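Local coordinates for cytochrome c7 (Geobacter sulfurreducens, PDB 3H33), which carries electrons as a small triheme c-type cytochrome of a family involved in Fe(III) respiration, at the protoporphyrin IX containing Fe site. Sequence-based numbering; all coordinates share one arbitrary frame.

The protoporphyrin IX containing Fe site. Residues 6, 8-10, 13, 41-43, 46-47, 51-52, 55, 62-65, 68-69. With HEM (protoporphyrin IX containing Fe), chain B.
This is a bis-histidine c-type haem site. The porphyrin lies between a lid and a floor. His69, of the haem-binding CXXCH motif, is the proximal ligand, and His47 is the distal one. Each binds FE through NE2, at 174° to the other. The two imidazoles are crossed at nearly right angles. Helix 43-46, with His47, forms the lid over the distal face. Lys43 CG sits over pyrrole ring A; this lysine is modelled only in part, so its amino end is not seen. Ala46 CB lies 3.5 Å from HEM C2D of ring D. Lys43 O lies over one face of the His47 ring, toward its rim. Ile10, Val13 and His69 make the floor. Ile10 CG2 packs on one face of the His69 ring, while its CD1 reaches HEM CHB at 3.7 Å. Val13 CG2 meets HEM CHD at 3.9 Å.

The edge at rings B and C is covalent. Cys65 SG and Cys68 SG form thioethers with HEM CAB and CAC, each 1.8 Å long. Cys51, His55 and Pro62 surround CBC. His55 ND1 donates to Pro62 O at 2.8 Å, fixing the imidazole's rotation. At the opposite edge, Thr8 CB packs on the ring A propionate, and Ile10 N donates to HEM O1A (165° at H); Arg9 between them is poorly ordered. Tyr6 closes the ring D corner. Its CG is anti to the carbonyl carbon (chi1 -65°), and one ring face covers the methyl HEM CMD, 4.0 Å from CG. Its CD2 lies 3.2 Å from HEM O1D. An alanine here would remove the ring, and would probably leave the methyl and ring D propionate less tightly packed. The protein hides 562 of the haem's 771 Å²; the open part probably includes the propionate side and the rim near ring A. The haem carries electrons, and contact with Cys51 and His55 of the preceding CXXCH motif may help transfer between haems.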
ATOM      1  N   TYR A   6      -8.433  -3.858   0.512  1.00 41.67           N
ATOM      2  CA  TYR A   6      -8.843  -3.126   1.698  1.00 44.36           C
ATOM      3  C   TYR A   6     -10.209  -2.531   1.406  1.00 45.93           C
ATOM      4  O   TYR A   6     -10.323  -1.581   0.636  1.00 44.56           O
ATOM      5  CB  TYR A   6      -7.865  -1.996   2.019  1.00 46.24           C
ATOM      6  CG  TYR A   6      -6.485  -2.460   2.403  1.00 48.32           C
ATOM      7  CD1 TYR A   6      -5.604  -2.954   1.446  1.00 47.75           C
ATOM      8  CD2 TYR A   6      -6.070  -2.431   3.733  1.00 50.14           C
ATOM      9  CE1 TYR A   6      -4.342  -3.404   1.802  1.00 49.60           C
ATOM     10  CE2 TYR A   6      -4.810  -2.884   4.101  1.00 51.55           C
ATOM     11  CZ  TYR A   6      -3.952  -3.370   3.131  1.00 51.65           C
ATOM     12  OH  TYR A   6      -2.708  -3.833   3.491  1.00 55.01           O
ATOM     13  N   THR A   8     -13.085  -0.187   1.906  1.00 50.74           N
ATOM     14  CA  THR A   8     -13.280   1.079   2.598  1.00 52.28           C
ATOM     15  C   THR A   8     -14.545   1.745   2.083  1.00 53.30           C
ATOM     16  O   THR A   8     -14.930   1.553   0.928  1.00 53.07           O
ATOM     17  CB  THR A   8     -12.078   2.035   2.383  1.00 53.07           C
ATOM     18  OG1 THR A   8     -11.899   2.277   0.984  1.00 54.46           O
ATOM     19  CG2 THR A   8     -10.803   1.427   2.943  1.00 51.71           C
ATOM     20  N   ARG A   9     -15.191   2.522   2.948  1.00 54.97           N
ATOM     21  CA  ARG A   9     -16.427   3.219   2.600  1.00 56.30           C
ATOM     22  C   ARG A   9     -16.277   4.001   1.300  1.00 55.35           C
ATOM     23  O   ARG A   9     -17.086   3.871   0.382  1.00 56.50           O
ATOM     24  CB  ARG A   9     -16.817   4.205   3.704  1.00 59.61           C
ATOM     25  CG  ARG A   9     -16.369   3.822   5.100  1.00 64.16           C
ATOM     26  CD  ARG A   9     -17.543   3.523   6.009  1.00 68.51           C
ATOM     27  NE  ARG A   9     -17.131   3.450   7.409  1.00 72.46           N
ATOM     28  CZ  ARG A   9     -17.959   3.218   8.423  1.00 74.84           C
ATOM     29  NH1 ARG A   9     -19.255   3.032   8.196  1.00 75.43           N
ATOM     30  NH2 ARG A   9     -17.495   3.176   9.666  1.00 75.56           N
ATOM     31  N   ILE A  10     -15.225   4.810   1.241  1.00 52.27           N
ATOM     32  CA  ILE A  10     -14.937   5.663   0.094  1.00 49.78           C
ATOM     33  C   ILE A  10     -14.563   4.915  -1.192  1.00 47.85           C
ATOM     34  O   ILE A  10     -14.413   5.524  -2.251  1.00 49.36           O
ATOM     35  CB  ILE A  10     -13.803   6.654   0.458  1.00 50.17           C
ATOM     36  CG1 ILE A  10     -13.751   7.801  -0.546  1.00 49.59           C
ATOM     37  CG2 ILE A  10     -12.463   5.923   0.491  1.00 49.50           C
ATOM     38  CD1 ILE A  10     -12.787   8.899  -0.146  1.00 49.30           C
ATOM     39  N   VAL A  13      -9.599  -0.492  -1.900  1.00 34.55           N
ATOM     40  CA  VAL A  13      -8.238  -0.392  -2.422  1.00 32.66           C
ATOM     41  C   VAL A  13      -7.628  -1.779  -2.575  1.00 31.95           C
ATOM     42  O   VAL A  13      -7.634  -2.575  -1.632  1.00 31.96           O
ATOM     43  CB  VAL A  13      -7.331   0.414  -1.472  1.00 31.11           C
ATOM     44  CG1 VAL A  13      -5.922   0.508  -2.050  1.00 28.79           C
ATOM     45  CG2 VAL A  13      -7.914   1.798  -1.241  1.00 30.24           C
ATOM     46  N   PHE A  41      -1.414  -0.605  11.159  1.00 39.60           N
ATOM     47  CA  PHE A  41      -1.713  -0.221   9.785  1.00 40.08           C
ATOM     48  C   PHE A  41      -3.148   0.274   9.690  1.00 39.72           C
ATOM     49  O   PHE A  41      -4.096  -0.471   9.955  1.00 39.44           O
ATOM     50  CB  PHE A  41      -1.521  -1.388   8.813  1.00 40.89           C
ATOM     51  CG  PHE A  41      -1.326  -0.950   7.391  1.00 42.19           C
ATOM     52  CD1 PHE A  41      -0.084  -0.497   6.955  1.00 42.91           C
ATOM     53  CD2 PHE A  41      -2.395  -0.922   6.502  1.00 42.77           C
ATOM     54  CE1 PHE A  41       0.090  -0.018   5.650  1.00 44.15           C
ATOM     55  CE2 PHE A  41      -2.232  -0.444   5.198  1.00 43.53           C
ATOM     56  CZ  PHE A  41      -0.988   0.010   4.774  1.00 42.82           C
ATOM     57  N   ASP A  42      -3.295   1.535   9.303  1.00 38.80           N
ATOM     58  CA  ASP A  42      -4.609   2.147   9.179  1.00 39.43           C
ATOM     59  C   ASP A  42      -4.610   3.240   8.113  1.00 38.82           C
ATOM     60  O   ASP A  42      -3.668   3.359   7.329  1.00 38.87           O
ATOM     61  CB  ASP A  42      -5.030   2.750  10.524  1.00 38.77           C
ATOM     62  CG  ASP A  42      -3.998   3.722  11.079  1.00 40.28           C
ATOM     63  OD1 ASP A  42      -3.130   4.195  10.309  1.00 39.38           O
ATOM     64  OD2 ASP A  42      -4.059   4.020  12.290  1.00 42.72           O
ATOM     65  N   LYS A  43      -5.673   4.038   8.106  1.00 37.75           N
ATOM     66  CA  LYS A  43      -5.830   5.131   7.155  1.00 37.57           C
ATOM     67  C   LYS A  43      -4.624   6.065   7.143  1.00 35.69           C
ATOM     68  O   LYS A  43      -4.035   6.313   6.093  1.00 34.89           O
ATOM     69  CB  LYS A  43      -7.081   5.948   7.494  1.00 39.90           C
ATOM     70  CG  LYS A  43      -7.371   7.067   6.495  1.00 44.50           C
ATOM     71  CD  LYS A  43      -8.347   8.096   7.051  1.00 48.55           C
ATOM     72  CE  LYS A  43      -7.702   8.917   8.162  1.00 49.97           C
ATOM     73  N   ALA A  46      -1.544   4.377   5.686  1.00 26.85           N
ATOM     74  CA  ALA A  46      -1.699   4.183   4.247  1.00 26.26           C
ATOM     75  C   ALA A  46      -1.500   5.487   3.489  1.00 26.10           C
ATOM     76  O   ALA A  46      -0.904   5.505   2.412  1.00 25.10           O
ATOM     77  CB  ALA A  46      -3.071   3.624   3.940  1.00 22.77           C
ATOM     78  N   HIS A  47      -2.006   6.578   4.050  1.00 25.87           N
ATOM     79  CA  HIS A  47      -1.876   7.875   3.399  1.00 27.27           C
ATOM     80  C   HIS A  47      -0.499   8.460   3.631  1.00 27.06           C
ATOM     81  O   HIS A  47      -0.132   9.452   3.010  1.00 27.68           O
ATOM     82  CB  HIS A  47      -2.955   8.833   3.907  1.00 26.34           C
ATOM     83  CG  HIS A  47      -4.338   8.428   3.512  1.00 28.01           C
ATOM     84  ND1 HIS A  47      -5.485   8.988   4.025  1.00 28.36           N
ATOM     85  CD2 HIS A  47      -4.753   7.475   2.639  1.00 26.10           C
ATOM     86  CE1 HIS A  47      -6.529   8.362   3.464  1.00 29.32           C
ATOM     87  NE2 HIS A  47      -6.133   7.435   2.613  1.00 26.63           N
ATOM     88  N   CYS A  51       1.714   3.787   2.290  1.00 23.46           N
ATOM     89  CA  CYS A  51       1.375   3.659   0.874  1.00 24.41           C
ATOM     90  C   CYS A  51       1.677   4.893   0.031  1.00 25.46           C
ATOM     91  O   CYS A  51       2.682   4.947  -0.688  1.00 25.22           O
ATOM     92  CB  CYS A  51      -0.114   3.332   0.675  1.00 22.09           C
ATOM     93  SG  CYS A  51      -0.727   1.808   1.458  1.00 23.77           S
ATOM     94  N   LYS A  52       0.784   5.871   0.113  1.00 24.76           N
ATOM     95  CA  LYS A  52       0.893   7.088  -0.683  1.00 26.52           C
ATOM     96  C   LYS A  52       2.214   7.835  -0.564  1.00 26.32           C
ATOM     97  O   LYS A  52       2.695   8.399  -1.548  1.00 25.61           O
ATOM     98  CB  LYS A  52      -0.262   8.039  -0.353  1.00 27.27           C
ATOM     99  CG  LYS A  52      -0.374   9.196  -1.339  1.00 29.90           C
ATOM    100  CD  LYS A  52      -1.578  10.085  -1.078  1.00 32.73           C
ATOM    101  CE  LYS A  52      -1.360  11.003   0.107  1.00 35.99           C
ATOM    102  NZ  LYS A  52      -2.395  12.077   0.157  1.00 39.67           N
ATOM    103  N   HIS A  55       4.803   6.403  -2.962  1.00 23.48           N
ATOM    104  CA  HIS A  55       4.481   6.733  -4.347  1.00 23.08           C
ATOM    105  C   HIS A  55       4.890   8.168  -4.676  1.00 23.41           C
ATOM    106  O   HIS A  55       5.356   8.450  -5.777  1.00 22.35           O
ATOM    107  CB  HIS A  55       2.988   6.543  -4.596  1.00 21.29           C
ATOM    108  CG  HIS A  55       2.537   5.124  -4.458  1.00 23.09           C
ATOM    109  ND1 HIS A  55       1.224   4.746  -4.301  1.00 20.10           N
ATOM    110  CD2 HIS A  55       3.255   3.972  -4.462  1.00 21.24           C
ATOM    111  CE1 HIS A  55       1.193   3.411  -4.214  1.00 21.89           C
ATOM    112  NE2 HIS A  55       2.402   2.893  -4.307  1.00 24.23           N
ATOM    113  N   PRO A  62      -0.006   5.092  -7.528  1.00 26.05           N
ATOM    114  CA  PRO A  62      -1.123   6.027  -7.331  1.00 26.54           C
ATOM    115  C   PRO A  62      -0.992   6.994  -6.154  1.00 27.27           C
ATOM    116  O   PRO A  62      -0.710   6.576  -5.026  1.00 27.38           O
ATOM    117  CB  PRO A  62      -2.321   5.087  -7.170  1.00 25.59           C
ATOM    118  CG  PRO A  62      -1.705   3.911  -6.447  1.00 26.02           C
ATOM    119  CD  PRO A  62      -0.413   3.710  -7.219  1.00 25.30           C
ATOM    120  N   VAL A  63      -1.199   8.285  -6.430  1.00 27.56           N
ATOM    121  CA  VAL A  63      -1.145   9.322  -5.400  1.00 27.64           C
ATOM    122  C   VAL A  63      -2.491  10.048  -5.281  1.00 27.66           C
ATOM    123  O   VAL A  63      -2.777  10.667  -4.263  1.00 27.20           O
ATOM    124  CB  VAL A  63      -0.035  10.373  -5.675  1.00 28.43           C
ATOM    125  CG1 VAL A  63       1.342   9.700  -5.648  1.00 27.94           C
ATOM    126  CG2 VAL A  63      -0.275  11.053  -7.014  1.00 29.12           C
ATOM    127  N   ARG A  64      -3.310   9.969  -6.324  1.00 28.40           N
ATOM    128  CA  ARG A  64      -4.624  10.606  -6.319  1.00 29.41           C
ATOM    129  C   ARG A  64      -5.656   9.656  -5.717  1.00 29.17           C
ATOM    130  O   ARG A  64      -5.654   8.461  -6.020  1.00 27.42           O
ATOM    131  CB  ARG A  64      -5.034  10.977  -7.741  1.00 31.90           C
ATOM    132  CG  ARG A  64      -4.194  12.082  -8.352  1.00 38.38           C
ATOM    133  CD  ARG A  64      -4.764  12.499  -9.692  1.00 44.63           C
ATOM    134  NE  ARG A  64      -4.238  13.787 -10.120  1.00 52.74           N
ATOM    135  CZ  ARG A  64      -4.796  14.543 -11.058  1.00 56.45           C
ATOM    136  NH1 ARG A  64      -5.905  14.134 -11.669  1.00 55.72           N
ATOM    137  NH2 ARG A  64      -4.252  15.711 -11.378  1.00 58.60           N
ATOM    138  N   CYS A  65      -6.538  10.193  -4.874  1.00 28.12           N
ATOM    139  CA  CYS A  65      -7.566   9.392  -4.202  1.00 28.65           C
ATOM    140  C   CYS A  65      -8.160   8.289  -5.063  1.00 28.86           C
ATOM    141  O   CYS A  65      -8.093   7.111  -4.715  1.00 29.88           O
ATOM    142  CB  CYS A  65      -8.710  10.282  -3.716  1.00 26.78           C
ATOM    143  SG  CYS A  65      -8.181  11.745  -2.788  1.00 29.00           S
ATOM    144  N   CYS A  68      -6.475   4.920  -6.199  1.00 29.84           N
ATOM    145  CA  CYS A  68      -6.348   3.864  -5.197  1.00 30.95           C
ATOM    146  C   CYS A  68      -7.742   3.382  -4.826  1.00 31.75           C
ATOM    147  O   CYS A  68      -8.034   2.191  -4.880  1.00 32.25           O
ATOM    148  CB  CYS A  68      -5.688   4.386  -3.927  1.00 31.60           C
ATOM    149  SG  CYS A  68      -3.910   4.052  -3.784  1.00 32.73           S
ATOM    150  N   HIS A  69      -8.592   4.327  -4.435  1.00 31.67           N
ATOM    151  CA  HIS A  69      -9.957   4.025  -4.033  1.00 34.48           C
ATOM    152  C   HIS A  69     -10.868   3.928  -5.251  1.00 38.42           C
ATOM    153  O   HIS A  69     -11.123   4.922  -5.930  1.00 38.87           O
ATOM    154  CB  HIS A  69     -10.463   5.106  -3.080  1.00 32.74           C
ATOM    155  CG  HIS A  69      -9.737   5.147  -1.768  1.00 31.22           C
ATOM    156  ND1 HIS A  69      -9.881   4.200  -0.777  1.00 29.78           N
ATOM    157  CD2 HIS A  69      -8.863   6.063  -1.277  1.00 28.67           C
ATOM    158  CE1 HIS A  69      -9.117   4.570   0.263  1.00 28.78           C
ATOM    159  NE2 HIS A  69      -8.475   5.693   0.009  1.00 27.03           N
TER
HETATM  160  CHA HEM B  77      -8.407   4.547   3.855  1.00 31.83           C
HETATM  161  CHB HEM B  77      -9.674   8.741   1.894  1.00 30.27           C
HETATM  162  CHC HEM B  77      -5.893   8.582  -1.009  1.00 27.63           C
HETATM  163  CHD HEM B  77      -5.174   4.068   0.380  1.00 28.82           C
HETATM  164  C1A HEM B  77      -9.069   5.740   3.621  1.00 32.64           C
HETATM  165  C2A HEM B  77     -10.200   6.232   4.388  1.00 35.58           C
HETATM  166  C3A HEM B  77     -10.585   7.396   3.803  1.00 34.74           C
HETATM  167  C4A HEM B  77      -9.673   7.615   2.698  1.00 32.39           C
HETATM  168  CMA HEM B  77     -11.759   8.290   4.213  1.00 32.73           C
HETATM  169  CAA HEM B  77     -10.808   5.560   5.625  1.00 37.46           C
HETATM  170  CBA HEM B  77     -11.770   4.463   5.197  1.00 43.06           C
HETATM  171  CGA HEM B  77     -13.064   5.017   4.632  1.00 46.72           C
HETATM  172  O1A HEM B  77     -13.603   4.431   3.667  1.00 47.76           O
HETATM  173  O2A HEM B  77     -13.547   6.037   5.168  1.00 49.35           O
HETATM  174  C1B HEM B  77      -8.756   9.071   0.916  1.00 28.60           C
HETATM  175  C2B HEM B  77      -8.703  10.354   0.232  1.00 28.67           C
HETATM  176  C3B HEM B  77      -7.604  10.364  -0.555  1.00 27.65           C
HETATM  177  C4B HEM B  77      -6.994   9.047  -0.343  1.00 28.41           C
HETATM  178  CMB HEM B  77      -9.659  11.514   0.444  1.00 26.07           C
HETATM  179  CAB HEM B  77      -7.067  11.537  -1.380  1.00 25.60           C
HETATM  180  CBB HEM B  77      -6.678  12.797  -0.610  1.00 23.64           C
HETATM  181  C1C HEM B  77      -5.358   7.318  -0.879  1.00 28.20           C
HETATM  182  C2C HEM B  77      -4.344   6.777  -1.765  1.00 28.83           C
HETATM  183  C3C HEM B  77      -4.207   5.460  -1.418  1.00 28.56           C
HETATM  184  C4C HEM B  77      -5.109   5.242  -0.319  1.00 27.78           C
HETATM  185  CMC HEM B  77      -3.696   7.498  -2.950  1.00 25.77           C
HETATM  186  CAC HEM B  77      -3.371   4.355  -2.084  1.00 28.40           C
HETATM  187  CBC HEM B  77      -1.919   4.725  -2.349  1.00 26.70           C
HETATM  188  C1D HEM B  77      -5.929   3.815   1.495  1.00 30.52           C
HETATM  189  C2D HEM B  77      -5.931   2.561   2.208  1.00 31.25           C
HETATM  190  C3D HEM B  77      -6.808   2.729   3.217  1.00 31.53           C
HETATM  191  C4D HEM B  77      -7.343   4.059   3.118  1.00 30.45           C
HETATM  192  CMD HEM B  77      -5.159   1.297   1.834  1.00 30.95           C
HETATM  193  CAD HEM B  77      -7.264   1.671   4.184  1.00 31.59           C
HETATM  194  CBD HEM B  77      -6.413   1.551   5.428  1.00 33.66           C
HETATM  195  CGD HEM B  77      -6.974   0.526   6.392  1.00 37.24           C
HETATM  196  O1D HEM B  77      -7.443  -0.534   5.928  1.00 39.00           O
HETATM  197  O2D HEM B  77      -6.943   0.775   7.612  1.00 37.85           O
HETATM  198  NA  HEM B  77      -8.734   6.610   2.612  1.00 31.41           N
HETATM  199  NB  HEM B  77      -7.693   8.284   0.582  1.00 28.35           N
HETATM  200  NC  HEM B  77      -5.831   6.357  -0.013  1.00 27.48           N
HETATM  201  ND  HEM B  77      -6.809   4.712   2.037  1.00 29.85           N
HETATM  202 FE   HEM B  77      -7.254   6.483   1.327  1.00 27.20          FE